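Local coordinates for protein alkaline phosphatase (Antarctic bacterium, PDB 2W5V) that probably hydrolyses phosphate monoesters as a zinc- and magnesium-dependent alkaline phosphatase from a cold-living bacterium, at residues L39-A45 / V296-H302; N68-T74 / F354-N360; N190-T196 / R209-L215; F202-N208 / Q240-K244. The protein carries 1 engineered substitution. All coordinates share one frame. Numbering follows the deposited sequence.

Contact 1: L39-A45 / V296-H302. With ZN (zinc ion), chain H; MG (magnesium ion), chain I.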
# COMPACT_ATOMS: atom_id res chain seq x y z
N LEU B 39 16.86 -9.76 3.28
CA LEU B 39 16.19 -8.50 2.99
C LEU B 39 16.16 -8.27 1.48
O LEU B 39 17.19 -8.10 0.85
CB LEU B 39 16.92 -7.36 3.69
CG LEU B 39 16.43 -5.97 3.31
CD1 LEU B 39 14.95 -5.80 3.67
CD2 LEU B 39 17.28 -4.92 4.00
N LEU B 40 14.97 -8.30 0.89
CA LEU B 40 14.84 -8.13 -0.55
C LEU B 40 14.28 -6.75 -0.82
O LEU B 40 13.26 -6.35 -0.25
CB LEU B 40 13.92 -9.19 -1.16
CG LEU B 40 14.30 -10.64 -0.83
CD1 LEU B 40 13.21 -11.59 -1.22
CD2 LEU B 40 15.58 -10.99 -1.52
N ILE B 41 14.96 -6.01 -1.68
CA ILE B 41 14.59 -4.64 -1.96
C ILE B 41 14.26 -4.50 -3.44
O ILE B 41 15.09 -4.79 -4.30
CB ILE B 41 15.75 -3.68 -1.63
CG1 ILE B 41 16.10 -3.75 -0.14
CG2 ILE B 41 15.41 -2.25 -2.04
CD1 ILE B 41 17.30 -2.89 0.24
N SER B 42 13.04 -4.08 -3.71
CA SER B 42 12.62 -3.77 -5.07
C SER B 42 12.76 -2.27 -5.24
O SER B 42 11.96 -1.49 -4.71
CB SER B 42 11.16 -4.18 -5.28
OG SER B 42 10.36 -3.77 -4.18
N ASP B 43 13.79 -1.85 -5.98
CA ASP B 43 14.05 -0.43 -6.12
C ASP B 43 12.97 0.24 -6.97
O ASP B 43 12.75 -0.14 -8.12
CB ASP B 43 15.44 -0.18 -6.73
CG ASP B 43 15.93 1.23 -6.47
OD1 ASP B 43 15.15 2.16 -6.71
OD2 ASP B 43 17.07 1.40 -5.99
N GLY B 44 12.29 1.23 -6.39
CA GLY B 44 11.32 2.02 -7.12
C GLY B 44 9.93 1.41 -7.20
O GLY B 44 9.08 1.93 -7.93
N ALA B 45 9.68 0.34 -6.45
CA ALA B 45 8.37 -0.33 -6.51
C ALA B 45 7.37 0.18 -5.46
O ALA B 45 7.47 -0.16 -4.28
CB ALA B 45 8.54 -1.85 -6.39
N VAL B 296 12.28 -13.29 6.38
CA VAL B 296 12.35 -12.68 5.06
C VAL B 296 11.59 -11.37 5.08
O VAL B 296 10.41 -11.34 5.43
CB VAL B 296 11.73 -13.59 3.99
CG1 VAL B 296 11.78 -12.91 2.64
CG2 VAL B 296 12.43 -14.95 3.95
N ILE B 297 12.27 -10.30 4.71
CA ILE B 297 11.67 -8.97 4.64
C ILE B 297 11.73 -8.47 3.21
O ILE B 297 12.78 -8.53 2.57
CB ILE B 297 12.43 -7.96 5.52
CG1 ILE B 297 12.47 -8.44 6.98
CG2 ILE B 297 11.79 -6.58 5.41
CD1 ILE B 297 13.64 -7.86 7.76
N VAL B 298 10.60 -7.99 2.72
CA VAL B 298 10.52 -7.44 1.36
C VAL B 298 10.00 -6.01 1.43
O VAL B 298 8.94 -5.75 2.02
CB VAL B 298 9.56 -8.24 0.47
CG1 VAL B 298 9.43 -7.57 -0.89
CG2 VAL B 298 10.03 -9.70 0.30
N THR B 299 10.72 -5.08 0.82
CA THR B 299 10.24 -3.70 0.78
C THR B 299 10.87 -2.97 -0.40
O THR B 299 11.61 -3.58 -1.17
CB THR B 299 10.52 -2.95 2.10
OG1 THR B 299 9.74 -1.74 2.14
CG2 THR B 299 11.99 -2.60 2.24
N SER B 300 10.59 -1.68 -0.52
CA SER B 300 11.20 -0.85 -1.56
C SER B 300 11.79 0.39 -0.91
O SER B 300 11.47 0.72 0.23
CB SER B 300 10.15 -0.41 -2.59
OG SER B 300 9.33 -1.51 -2.98
N ASP B 301 12.63 1.11 -1.64
CA ASP B 301 13.23 2.32 -1.10
C ASP B 301 12.33 3.54 -1.33
O ASP B 301 12.38 4.49 -0.56
CB ASP B 301 14.66 2.53 -1.64
CG ASP B 301 14.74 2.58 -3.16
OD1 ASP B 301 13.79 2.11 -3.83
OD2 ASP B 301 15.76 3.09 -3.69
N HIS B 302 11.50 3.49 -2.38
CA HIS B 302 10.59 4.56 -2.77
C HIS B 302 9.84 4.09 -4.02
O HIS B 302 10.10 3.00 -4.52
CB HIS B 302 11.38 5.82 -3.12
CG HIS B 302 12.39 5.57 -4.20
ND1 HIS B 302 12.06 5.52 -5.53
CD2 HIS B 302 13.71 5.28 -4.12
CE1 HIS B 302 13.14 5.24 -6.24
NE2 HIS B 302 14.16 5.09 -5.41
ZN ZN H . 15.73 3.74 -5.60
MG MG I . 18.92 0.56 -6.51
O HOH W 1 18.26 0.49 -8.60
O HOH W 2 21.02 -0.26 -6.91
O HOH W 3 19.84 2.62 -6.96
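The axes of the neighbouring parallel strands 39-42 and 296-299 approach to 4.8 Å at an angle of 13°. Leu39 and Ile297 point to the same face of the sheet, and Leu39 CD1 settles against Ile297 CG2 at 3.7 Å. On the other face Leu40 CD1 fits into the notch between Val298 CG2 (4.0 Å) and Val296 CG1 (4.3 Å). Phe277 of helix 267-291 packs on Leu40 and Val298 on that face. The backbones are laced by Leu40 N to Ile297 O (2.8 Å), Thr299 N to Leu40 O (3.0 Å) and Ser42 N to Thr299 O (3.0 Å). This is the centre of the alkaline phosphatase sheet, and the metal site lies at the C-terminal ends of its parallel strands. Here the two segments turn into loops. Gly44 has the positive phi that favours glycine in a type II turn from Ser42 to Ala45, and its CA lies 3.0 Å from His302 O. Its N donates to Asp301 OD1 (3.1 Å). Ser300 OG sits against the turn, 3.5 Å from Ala45 CB, and donates to Ala45 O (2.6 Å). The tips of Asp43, Asp301 and His302 converge on the zinc ion, which binds Asp43 OD1 (2.0 Å), Asp301 OD2 (2.0 Å) and His302 NE2 (2.1 Å), with Ser84, modelled as phosphoserine, completing the site. Asp43 OD2 reaches magnesium at 2.1 Å, alongside Thr137, Glu254 and three waters.

Contact 2: N68-T74 / F354-N360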
# COMPACT_ATOMS: atom_id res chain seq x y z
N ASN B 68 1.98 -10.67 7.43
CA ASN B 68 2.43 -9.49 8.16
C ASN B 68 2.89 -8.40 7.20
O ASN B 68 3.84 -8.59 6.46
CB ASN B 68 3.56 -9.86 9.12
CG ASN B 68 3.11 -10.85 10.17
OD1 ASN B 68 2.01 -10.72 10.72
ND2 ASN B 68 3.94 -11.84 10.46
N ILE B 69 2.19 -7.26 7.24
CA ILE B 69 2.42 -6.16 6.31
C ILE B 69 2.50 -4.84 7.07
O ILE B 69 1.72 -4.61 8.00
CB ILE B 69 1.27 -6.08 5.28
CG1 ILE B 69 1.30 -7.32 4.39
CG2 ILE B 69 1.36 -4.80 4.46
CD1 ILE B 69 0.01 -7.56 3.58
N GLY B 70 3.46 -3.99 6.70
CA GLY B 70 3.58 -2.67 7.30
C GLY B 70 3.75 -1.61 6.22
O GLY B 70 3.67 -1.94 5.04
N LEU B 71 3.98 -0.36 6.61
CA LEU B 71 4.14 0.73 5.65
C LEU B 71 5.26 1.61 6.14
O LEU B 71 5.32 1.93 7.32
CB LEU B 71 2.86 1.58 5.53
CG LEU B 71 1.57 0.89 5.05
CD1 LEU B 71 0.35 1.82 5.13
CD2 LEU B 71 1.75 0.39 3.63
N ILE B 72 6.17 2.00 5.24
CA ILE B 72 7.23 2.93 5.62
C ILE B 72 7.14 4.29 4.94
O ILE B 72 6.73 4.41 3.78
CB ILE B 72 8.65 2.36 5.36
CG1 ILE B 72 8.79 1.83 3.93
CG2 ILE B 72 8.96 1.26 6.35
CD1 ILE B 72 10.25 1.40 3.58
N LYS B 73 7.53 5.32 5.69
CA LYS B 73 7.63 6.66 5.17
C LYS B 73 9.08 6.87 4.75
O LYS B 73 10.00 6.58 5.52
CB LYS B 73 7.23 7.68 6.24
CG LYS B 73 7.20 9.10 5.70
CD LYS B 73 6.66 10.10 6.71
CE LYS B 73 6.75 11.52 6.14
NZ LYS B 73 6.28 12.52 7.13
N THR B 74 9.30 7.36 3.53
CA THR B 74 10.63 7.25 2.92
C THR B 74 11.44 8.54 2.80
O THR B 74 12.55 8.51 2.24
CB THR B 74 10.53 6.65 1.51
OG1 THR B 74 9.72 7.53 0.70
CG2 THR B 74 9.89 5.25 1.55
N PHE B 354 7.33 -6.05 12.12
CA PHE B 354 7.36 -5.14 10.97
C PHE B 354 6.00 -4.60 10.52
O PHE B 354 5.91 -3.98 9.46
CB PHE B 354 8.09 -5.80 9.80
CG PHE B 354 9.53 -6.08 10.09
CD1 PHE B 354 9.89 -7.20 10.83
CD2 PHE B 354 10.53 -5.20 9.69
CE1 PHE B 354 11.22 -7.46 11.14
CE2 PHE B 354 11.86 -5.45 9.99
CZ PHE B 354 12.20 -6.57 10.72
N ILE B 355 4.95 -4.80 11.32
CA ILE B 355 3.62 -4.30 10.96
C ILE B 355 3.44 -2.84 11.39
O ILE B 355 4.36 -2.23 11.93
CB ILE B 355 2.49 -5.17 11.53
CG1 ILE B 355 2.44 -5.09 13.06
CG2 ILE B 355 2.65 -6.63 11.07
CD1 ILE B 355 1.36 -5.97 13.68
N GLY B 356 2.27 -2.26 11.14
CA GLY B 356 2.07 -0.86 11.44
C GLY B 356 2.79 0.08 10.48
O GLY B 356 3.26 -0.32 9.41
N ILE B 357 2.89 1.35 10.87
CA ILE B 357 3.44 2.38 10.00
C ILE B 357 4.60 3.04 10.71
O ILE B 357 4.50 3.38 11.89
CB ILE B 357 2.37 3.45 9.68
CG1 ILE B 357 1.14 2.78 9.06
CG2 ILE B 357 2.95 4.54 8.77
CD1 ILE B 357 0.03 3.78 8.62
N TYR B 358 5.72 3.22 10.00
CA TYR B 358 6.92 3.76 10.64
C TYR B 358 7.88 4.38 9.62
O TYR B 358 7.67 4.29 8.40
CB TYR B 358 7.62 2.67 11.47
CG TYR B 358 7.73 1.33 10.77
CD1 TYR B 358 8.86 1.00 10.02
CD2 TYR B 358 6.69 0.40 10.84
CE1 TYR B 358 8.96 -0.23 9.37
CE2 TYR B 358 6.78 -0.83 10.18
CZ TYR B 358 7.92 -1.14 9.45
OH TYR B 358 8.02 -2.36 8.80
N GLU B 359 8.93 5.02 10.13
CA GLU B 359 9.92 5.63 9.24
C GLU B 359 10.78 4.54 8.62
O GLU B 359 11.05 3.52 9.27
CB GLU B 359 10.79 6.63 10.01
CG GLU B 359 10.00 7.79 10.61
CD GLU B 359 9.54 8.80 9.56
OE1 GLU B 359 9.92 8.66 8.38
OE2 GLU B 359 8.81 9.74 9.94
N ASN B 360 11.19 4.73 7.37
CA ASN B 360 12.08 3.77 6.70
C ASN B 360 13.30 3.35 7.52
O ASN B 360 13.69 2.18 7.48
CB ASN B 360 12.51 4.24 5.29
CG ASN B 360 13.30 5.55 5.30
OD1 ASN B 360 13.46 6.21 6.32
ND2 ASN B 360 13.78 5.93 4.12
O HOH W 4 7.90 12.12 9.34
O HOH W 5 15.40 8.41 2.85
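Ile72 lays its CG2 against the Tyr358 ring, 3.4 Å from CE1, while its CD1 meets Asn360 CB at 4.0 Å. On the opposite face of the sheet Leu71 CD1 touches Ile357 CD1 at 4.0 Å. The two strands run parallel, with axes 4.6 Å apart and crossing at -24°. Four backbone hydrogen bonds join them: Leu71 N to Gly356 O (2.9 Å), Tyr358 N to Leu71 O (3.0 Å), Lys73 N to Tyr358 O (2.9 Å) and Asn360 N to Lys73 O (2.9 Å). Gly70 lets the two segments close up. A CB there would clash with Phe354 O and Gly356 O. Tyr358 OH donates to Phe354 O (2.7 Å), a bond within the segment. Water 4 bridges Lys73 NZ (2.8 Å) and Glu359 OE2 (2.6 Å). Glu359 also forms a salt bridge with Lys96, and Lys73 NZ bonds to Phe54 O of the second subunit. Leu71 packs on Phe345 of that subunit, so this margin of the sheet takes part in the dimer interface. Within the chain, strand 356-359 is the outermost strand on this side. Strand 342-347 flanks 68-73 on its other side, antiparallel to it, and helix 362-371 packs on Phe354 and Tyr358.

Contact 3: N190-T196 / R209-L215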
# COMPACT_ATOMS: atom_id res chain seq x y z
N ASN B 190 42.40 -10.02 -0.75
CA ASN B 190 41.62 -9.97 0.49
C ASN B 190 40.74 -11.20 0.67
O ASN B 190 39.70 -11.13 1.32
CB ASN B 190 40.75 -8.71 0.55
CG ASN B 190 41.50 -7.49 1.04
OD1 ASN B 190 41.63 -7.27 2.25
ND2 ASN B 190 41.99 -6.67 0.11
N GLN B 191 41.15 -12.31 0.07
CA GLN B 191 40.48 -13.61 0.25
C GLN B 191 39.24 -13.84 -0.62
O GLN B 191 38.55 -14.85 -0.46
CB GLN B 191 40.15 -13.85 1.72
CG GLN B 191 41.37 -14.03 2.61
CD GLN B 191 40.99 -14.38 4.04
OE1 GLN B 191 41.28 -15.48 4.52
NE2 GLN B 191 40.34 -13.45 4.73
N PHE B 192 38.96 -12.92 -1.53
CA PHE B 192 37.86 -13.12 -2.47
C PHE B 192 38.24 -13.99 -3.65
O PHE B 192 39.20 -13.69 -4.36
CB PHE B 192 37.32 -11.78 -2.98
CG PHE B 192 36.31 -11.16 -2.07
CD1 PHE B 192 36.70 -10.19 -1.16
CD2 PHE B 192 34.98 -11.54 -2.13
CE1 PHE B 192 35.77 -9.61 -0.32
CE2 PHE B 192 34.05 -10.96 -1.29
CZ PHE B 192 34.45 -10.00 -0.39
N THR B 193 37.50 -15.07 -3.86
CA THR B 193 37.54 -15.77 -5.12
C THR B 193 36.57 -15.04 -6.04
O THR B 193 35.43 -14.80 -5.67
CB THR B 193 37.12 -17.24 -4.98
OG1 THR B 193 38.08 -17.93 -4.16
CG2 THR B 193 37.06 -17.92 -6.34
N ILE B 194 37.04 -14.65 -7.23
CA ILE B 194 36.21 -13.85 -8.13
C ILE B 194 35.93 -14.58 -9.44
O ILE B 194 36.84 -15.09 -10.08
CB ILE B 194 36.89 -12.51 -8.47
CG1 ILE B 194 37.14 -11.69 -7.20
CG2 ILE B 194 36.05 -11.72 -9.48
CD1 ILE B 194 35.88 -11.28 -6.47
N ASN B 195 34.66 -14.62 -9.83
CA ASN B 195 34.27 -15.17 -11.12
C ASN B 195 33.64 -14.06 -11.95
O ASN B 195 32.74 -13.36 -11.48
CB ASN B 195 33.31 -16.34 -10.92
CG ASN B 195 32.91 -17.01 -12.23
OD1 ASN B 195 32.62 -16.34 -13.21
ND2 ASN B 195 32.88 -18.34 -12.23
N THR B 196 34.13 -13.89 -13.17
CA THR B 196 33.59 -12.85 -14.04
C THR B 196 32.99 -13.46 -15.29
O THR B 196 32.73 -12.75 -16.26
CB THR B 196 34.66 -11.83 -14.45
OG1 THR B 196 35.65 -12.48 -15.26
CG2 THR B 196 35.32 -11.24 -13.23
N ARG B 209 36.69 -19.20 0.73
CA ARG B 209 36.40 -18.41 1.93
C ARG B 209 35.37 -17.31 1.64
O ARG B 209 34.44 -17.10 2.42
CB ARG B 209 37.69 -17.82 2.50
CG ARG B 209 37.49 -16.91 3.69
CD ARG B 209 36.65 -17.56 4.79
NE ARG B 209 36.45 -16.66 5.93
CZ ARG B 209 35.40 -15.84 6.07
NH1 ARG B 209 34.44 -15.79 5.15
NH2 ARG B 209 35.32 -15.06 7.15
N LYS B 210 35.55 -16.60 0.53
CA LYS B 210 34.57 -15.61 0.10
C LYS B 210 34.41 -15.73 -1.40
O LYS B 210 35.30 -16.20 -2.09
CB LYS B 210 35.04 -14.20 0.42
CG LYS B 210 35.37 -13.92 1.87
CD LYS B 210 35.77 -12.45 1.99
CE LYS B 210 36.64 -12.17 3.19
NZ LYS B 210 37.34 -10.87 2.99
N MET B 211 33.28 -15.25 -1.92
CA MET B 211 33.01 -15.40 -3.34
C MET B 211 32.39 -14.15 -3.92
O MET B 211 31.46 -13.58 -3.36
CB MET B 211 32.08 -16.60 -3.56
CG MET B 211 31.93 -16.98 -5.02
SD MET B 211 33.49 -17.61 -5.66
CE MET B 211 33.29 -17.30 -7.41
N GLY B 212 32.92 -13.71 -5.06
CA GLY B 212 32.39 -12.53 -5.74
C GLY B 212 32.12 -12.81 -7.21
O GLY B 212 32.97 -13.35 -7.91
N PHE B 213 30.93 -12.43 -7.67
CA PHE B 213 30.58 -12.57 -9.08
C PHE B 213 30.38 -11.19 -9.71
O PHE B 213 29.48 -10.44 -9.31
CB PHE B 213 29.28 -13.37 -9.24
CG PHE B 213 29.41 -14.83 -8.88
CD1 PHE B 213 29.77 -15.77 -9.84
CD2 PHE B 213 29.13 -15.27 -7.59
CE1 PHE B 213 29.87 -17.12 -9.52
CE2 PHE B 213 29.22 -16.62 -7.26
CZ PHE B 213 29.59 -17.55 -8.23
N LEU B 214 31.22 -10.87 -10.69
CA LEU B 214 31.11 -9.62 -11.44
C LEU B 214 30.79 -9.95 -12.89
O LEU B 214 31.70 -10.13 -13.70
CB LEU B 214 32.41 -8.80 -11.33
CG LEU B 214 32.70 -8.21 -9.94
CD1 LEU B 214 34.14 -7.71 -9.83
CD2 LEU B 214 31.71 -7.08 -9.62
N LEU B 215 29.50 -10.02 -13.22
CA LEU B 215 29.05 -10.68 -14.44
C LEU B 215 28.65 -9.74 -15.58
O LEU B 215 28.04 -10.16 -16.57
CB LEU B 215 27.89 -11.63 -14.12
CG LEU B 215 28.22 -12.69 -13.07
CD1 LEU B 215 27.03 -13.58 -12.81
CD2 LEU B 215 29.45 -13.51 -13.51
O HOH W 6 38.13 -17.32 -1.36
O HOH W 7 31.84 -10.02 -16.30
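Asn190 begins the segment, and its O accepts a hydrogen bond from Lys210 NZ at 2.9 Å. The backbone O of Gln191 accepts a hydrogen bond from water 6 (2.7 Å). That water also accepts from Thr193 OG1 (2.9 Å) and Lys210 N (3.3 Å). Phe192 offers a ring face to the Lys210 side chain, a CH-pi contact with CD 3.8 Å from the ring centroid. From Thr193 the parallel ladder is regular: Thr193 N to Lys210 O (3.0 Å), then Gly212 N to Thr193 O (2.8 Å). Ile194 lies over Gly212, where a CB would clash with Ile194 CD1. Asn195 N bonds to Gly212 O (2.9 Å) and its O receives Leu214 N (3.0 Å). Its CB packs on Met211 CE (3.6 Å) and Phe213 CD1 (3.7 Å). Thr196 O and Leu214 O are bridged by water 7. The two strands, joined through helix 202-205, form a beta-alpha-beta unit at one margin of the large alkaline phosphatase sheet.

Contact 4: F202-N208 / Q240-K244; sequences FSSIASN and QFLSK
Phe202, Phe241 and Lys244 bury the most surface here. Segment 202-208 starts as a weakly bonded helical turn, about 202-205, and continues as a type I turn from Ile205 to Asn208. Segment 240-244 is the end of a helix, and Ser243 is the first residue to leave helical angles. The closest CA pairs are Phe202 with Gln240 (6.7 Å) and Ala206 with Phe241 (6.5 Å). Phe202, chi1 t, points toward the helix end. One ring face receives Gln240 CB, 4.1 Å from the centroid as a CH-pi contact, and CE1 lies 3.4 Å from Gln240 O. At the ring edge CZ meets Lys244 CG at 3.7 Å. Phe241, also chi1 t, sets CD1 3.8 Å from Ile205 CD1. Its edge faces two carbonyls, CE1 at 3.5 Å from Ile205 O and CZ at 3.3 Å from Asn208 O. Lys244, chi1 m and chi3 p, donates from NZ to Ala206 O at 2.8 Å. The arrangement docks the crossover between strands 192-195 and 210-214 on the C-terminal end of helix 230-242, whose Leu242 packs on strand 249-255.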
# COMPACT_ATOMS: atom_id res chain seq x y z
N PHE B 202 26.68 -24.45 -6.27
CA PHE B 202 27.29 -24.40 -4.94
C PHE B 202 28.60 -25.18 -4.85
O PHE B 202 29.60 -24.66 -4.34
CB PHE B 202 26.31 -24.87 -3.87
CG PHE B 202 26.90 -24.89 -2.49
CD1 PHE B 202 27.40 -23.73 -1.92
CD2 PHE B 202 26.96 -26.07 -1.76
CE1 PHE B 202 27.95 -23.75 -0.65
CE2 PHE B 202 27.51 -26.09 -0.49
CZ PHE B 202 28.00 -24.93 0.06
N SER B 203 28.61 -26.41 -5.34
CA SER B 203 29.79 -27.27 -5.23
C SER B 203 31.04 -26.63 -5.85
O SER B 203 32.16 -26.87 -5.40
CB SER B 203 29.52 -28.64 -5.85
OG SER B 203 28.43 -29.26 -5.20
N SER B 204 30.83 -25.83 -6.89
CA SER B 204 31.93 -25.11 -7.53
C SER B 204 32.66 -24.14 -6.59
O SER B 204 33.86 -23.90 -6.75
CB SER B 204 31.41 -24.34 -8.75
OG SER B 204 31.24 -25.20 -9.87
N ILE B 205 31.93 -23.60 -5.62
CA ILE B 205 32.48 -22.52 -4.79
C ILE B 205 32.54 -22.88 -3.31
O ILE B 205 32.97 -22.07 -2.49
CB ILE B 205 31.66 -21.22 -4.93
CG1 ILE B 205 30.20 -21.46 -4.51
CG2 ILE B 205 31.72 -20.70 -6.36
CD1 ILE B 205 29.40 -20.18 -4.34
N ALA B 206 32.11 -24.09 -2.97
CA ALA B 206 31.89 -24.46 -1.58
C ALA B 206 33.12 -24.27 -0.69
O ALA B 206 32.98 -23.89 0.48
CB ALA B 206 31.39 -25.89 -1.48
N SER B 207 34.30 -24.53 -1.22
CA SER B 207 35.51 -24.46 -0.40
C SER B 207 36.22 -23.11 -0.44
O SER B 207 37.31 -22.96 0.10
CB SER B 207 36.48 -25.59 -0.75
OG SER B 207 36.83 -25.55 -2.12
N ASN B 208 35.60 -22.12 -1.08
CA ASN B 208 36.16 -20.77 -1.06
C ASN B 208 35.79 -20.06 0.24
O ASN B 208 34.72 -20.27 0.79
CB ASN B 208 35.65 -19.96 -2.25
CG ASN B 208 36.09 -20.53 -3.58
OD1 ASN B 208 35.41 -20.38 -4.59
ND2 ASN B 208 37.24 -21.19 -3.59
N GLN B 240 23.10 -20.82 0.12
CA GLN B 240 23.88 -22.04 0.33
C GLN B 240 25.30 -21.72 0.77
O GLN B 240 25.84 -22.38 1.66
CB GLN B 240 23.93 -22.87 -0.95
CG GLN B 240 22.58 -23.22 -1.51
CD GLN B 240 22.70 -24.08 -2.75
OE1 GLN B 240 23.00 -25.27 -2.66
NE2 GLN B 240 22.46 -23.48 -3.91
N PHE B 241 25.91 -20.71 0.16
CA PHE B 241 27.30 -20.41 0.48
C PHE B 241 27.43 -19.87 1.89
O PHE B 241 28.35 -20.23 2.62
CB PHE B 241 27.88 -19.39 -0.50
CG PHE B 241 29.32 -19.06 -0.23
CD1 PHE B 241 30.33 -19.90 -0.66
CD2 PHE B 241 29.66 -17.91 0.46
CE1 PHE B 241 31.66 -19.60 -0.42
CE2 PHE B 241 30.99 -17.60 0.72
CZ PHE B 241 31.99 -18.45 0.28
N LEU B 242 26.50 -18.99 2.27
CA LEU B 242 26.60 -18.31 3.56
C LEU B 242 26.18 -19.19 4.73
O LEU B 242 26.51 -18.90 5.87
CB LEU B 242 25.80 -17.00 3.54
CG LEU B 242 26.38 -15.95 2.59
CD1 LEU B 242 25.47 -14.74 2.51
CD2 LEU B 242 27.80 -15.57 3.01
N SER B 243 25.45 -20.27 4.44
CA SER B 243 25.00 -21.15 5.51
C SER B 243 25.92 -22.35 5.70
O SER B 243 25.62 -23.25 6.47
CB SER B 243 23.54 -21.60 5.30
OG SER B 243 23.36 -22.24 4.06
N LYS B 244 27.05 -22.35 4.99
CA LYS B 244 28.09 -23.34 5.22
C LYS B 244 28.40 -23.44 6.71
O LYS B 244 28.39 -22.43 7.42
CB LYS B 244 29.38 -22.95 4.50
CG LYS B 244 29.45 -23.34 3.05
CD LYS B 244 30.54 -22.55 2.33
CE LYS B 244 31.88 -22.65 3.05
NZ LYS B 244 32.93 -21.85 2.36
O HOH W 8 23.93 -24.97 -6.54

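How the contacts relate
Contacts 1, 2 and 3 belong to one ten-stranded mixed sheet. Contact 1 is central, about 6 Å from the chain centre. Contacts 2 and 3 lie at the two outer margins, with centres about 35 Å apart. Contact 2 touches contact 1 through Ile72 on Thr299 and Phe354 on Ile297, and their segments alternate along the chain. Contacts 3 and 4 are nested inside the loop closed by contact 1. They touch, with centres about 12 Å apart; helix 202-205 follows strand 192-195 and precedes strand 210-214, and Phe241 also packs on Arg209 and Lys210. The metal site thus sits at the C-terminal ends of central strands, the dimer interface takes in contact 2, and contact 4 lies away from the known sites.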